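Local coordinates for protein endolysin PlyC, small cell-wall binding subunit (PDB 4F87) that forms the octameric ring of the phage endolysin PlyC and binds the streptococcal cell wall during host lysis, at residues Gln15-His20 with Ile56-Ser61. Numbering follows the deposited sequence. Where two conformers were deposited one is given.
Sequences QGFLFH and INISKS
Strands 16-20 and 55-57 pair in parallel along one side of the PlyCB mixed sheet, F19 beside I56 and H20 beside N57. Strand 16-20 lies inside the sheet, with 29-33 on its other side; 55-57 is outermost within the chain. The I56 N-H gives a nearly straight bond to L18 O (2.9 Å, 174°). I58 N then bonds to H20 O at 3.0 Å. Between these two, the bond from H20 N to I56 O is weak, at 3.4 Å. F19 CA also sends a C-H...O contact to I56 O.

F17, F19 and I56 lie on one face of the sheet, and I58, just past the strand, packs on the same side; helix 63-70 covers it through I66, M70 and V63. I56 CD1 sits over one face of the F17 ring, offset toward the rim. The end of I58 touches both phenylalanines: its CD1 is 3.7 Å from F17 CE1 and 3.6 Å from F19 CB.

With its CG between the backbone N and the carbonyl carbon (chi1 74°), the H20 side chain lies alongside that of N57 on the other face, ring and amide planes 57° apart. H20 also stacks on Y29, a cell-wall interaction site. A water lies in plane at the edge of the imidazole, 2.7 Å from H20 ND1, and donates a hydrogen bond to I56 O at 2.8 Å.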
loop_
_atom_site.group_PDB
_atom_site.type_symbol
_atom_site.label_atom_id
_atom_site.label_comp_id
_atom_site.label_asym_id
_atom_site.label_seq_id
_atom_site.Cartn_x
_atom_site.Cartn_y
_atom_site.Cartn_z
ATOM N N GLN B 15 -10.284 7.299 9.515
ATOM C CA GLN B 15 -8.937 7.760 9.845
ATOM C C GLN B 15 -9.096 8.887 10.846
ATOM O O GLN B 15 -9.884 9.801 10.614
ATOM C CB GLN B 15 -8.182 8.274 8.603
ATOM C CG GLN B 15 -7.765 7.142 7.684
ATOM C CD GLN B 15 -7.040 7.644 6.456
ATOM O OE1 GLN B 15 -6.043 8.356 6.544
ATOM N NE2 GLN B 15 -7.518 7.260 5.285
ATOM N N GLY B 16 -8.374 8.819 11.949
ATOM C CA GLY B 16 -8.463 9.881 12.943
ATOM C C GLY B 16 -8.059 9.422 14.310
ATOM O O GLY B 16 -7.365 8.413 14.459
ATOM N N PHE B 17 -8.498 10.172 15.326
ATOM C CA PHE B 17 -8.146 9.822 16.682
ATOM C C PHE B 17 -9.114 10.476 17.643
ATOM O O PHE B 17 -9.711 11.517 17.331
ATOM C CB PHE B 17 -6.692 10.265 17.031
ATOM C CG PHE B 17 -6.387 11.722 16.775
ATOM C CD1 PHE B 17 -6.632 12.683 17.749
ATOM C CD2 PHE B 17 -5.852 12.136 15.560
ATOM C CE1 PHE B 17 -6.384 14.037 17.497
ATOM C CE2 PHE B 17 -5.557 13.493 15.334
ATOM C CZ PHE B 17 -5.820 14.424 16.308
ATOM N N LEU B 18 -9.242 9.868 18.814
ATOM C CA LEU B 18 -9.952 10.468 19.944
ATOM C C LEU B 18 -8.937 11.323 20.714
ATOM O O LEU B 18 -7.729 10.991 20.745
ATOM C CB LEU B 18 -10.433 9.378 20.887
ATOM C CG LEU B 18 -11.608 8.586 20.355
ATOM C CD1 LEU B 18 -11.568 7.186 20.900
ATOM C CD2 LEU B 18 -12.927 9.260 20.769
ATOM N N PHE B 19 -9.416 12.401 21.348
ATOM C CA PHE B 19 -8.543 13.208 22.179
ATOM C C PHE B 19 -9.263 13.718 23.405
ATOM O O PHE B 19 -10.484 13.960 23.388
ATOM C CB PHE B 19 -7.864 14.360 21.387
ATOM C CG PHE B 19 -8.756 15.373 20.706
ATOM C CD1 PHE B 19 -8.906 16.657 21.229
ATOM C CD2 PHE B 19 -9.388 15.069 19.503
ATOM C CE1 PHE B 19 -9.673 17.609 20.563
ATOM C CE2 PHE B 19 -10.179 16.018 18.855
ATOM C CZ PHE B 19 -10.305 17.286 19.382
ATOM N N HIS B 20 -8.513 13.850 24.499
ATOM C CA HIS B 20 -9.008 14.410 25.752
ATOM C C HIS B 20 -7.808 14.937 26.521
ATOM O O HIS B 20 -6.658 14.612 26.171
ATOM C CB HIS B 20 -9.747 13.337 26.604
ATOM C CG HIS B 20 -8.840 12.345 27.256
ATOM N ND1 HIS B 20 -8.252 11.320 26.531
ATOM C CD2 HIS B 20 -8.403 12.283 28.534
ATOM C CE1 HIS B 20 -7.496 10.657 27.386
ATOM N NE2 HIS B 20 -7.556 11.190 28.609
ATOM N N ILE B 56 -5.553 9.601 22.139
ATOM C CA ILE B 56 -4.380 10.307 22.656
ATOM C C ILE B 56 -4.781 11.469 23.544
ATOM O O ILE B 56 -5.950 11.875 23.598
ATOM C CB ILE B 56 -3.460 10.776 21.487
ATOM C CG1 ILE B 56 -4.136 11.881 20.633
ATOM C CG2 ILE B 56 -2.989 9.562 20.633
ATOM C CD1 ILE B 56 -3.156 12.590 19.630
ATOM N N ASN B 57 -3.795 12.029 24.236
ATOM C CA ASN B 57 -4.022 13.172 25.105
ATOM C C ASN B 57 -3.575 14.463 24.417
ATOM O O ASN B 57 -2.482 14.502 23.823
ATOM C CB ASN B 57 -3.228 13.018 26.390
ATOM C CG ASN B 57 -3.793 12.044 27.378
ATOM O OD1 ASN B 57 -4.062 12.388 28.551
ATOM N ND2 ASN B 57 -3.849 10.793 27.012
ATOM N N ILE B 58 -4.402 15.510 24.493
ATOM C CA ILE B 58 -4.097 16.825 23.932
ATOM C C ILE B 58 -4.526 17.842 24.981
ATOM O O ILE B 58 -5.693 17.844 25.417
ATOM C CB ILE B 58 -4.813 17.089 22.585
ATOM C CG1 ILE B 58 -4.401 16.038 21.539
ATOM C CG2 ILE B 58 -4.493 18.520 22.077
ATOM C CD1 ILE B 58 -5.029 16.242 20.164
ATOM N N SER B 59 -3.611 18.694 25.404
ATOM C CA SER B 59 -3.940 19.720 26.371
ATOM C C SER B 59 -4.982 20.688 25.771
ATOM O O SER B 59 -4.980 20.922 24.546
ATOM C CB SER B 59 -2.662 20.455 26.733
ATOM O OG SER B 59 -2.825 21.504 27.669
ATOM N N LYS B 60 -5.841 21.283 26.611
ATOM C CA LYS B 60 -6.808 22.252 26.095
ATOM C C LYS B 60 -6.100 23.382 25.330
ATOM O O LYS B 60 -6.578 23.791 24.273
ATOM C CB LYS B 60 -7.609 22.832 27.248
ATOM C CG LYS B 60 -8.749 23.751 26.796
ATOM C CD LYS B 60 -9.537 24.226 27.999
ATOM C CE LYS B 60 -10.400 25.431 27.717
ATOM N NZ LYS B 60 -11.404 25.615 28.800
ATOM N N SER B 61 -4.943 23.842 25.819
ATOM C CA SER B 61 -4.204 24.933 25.177
ATOM C C SER B 61 -3.693 24.603 23.769
ATOM O O SER B 61 -3.378 25.528 23.000
ATOM C CB SER B 61 -3.017 25.352 26.036
ATOM O OG SER B 61 -2.113 24.269 26.198
HETATM O O HOH W 1 -8.321 10.415 23.970
#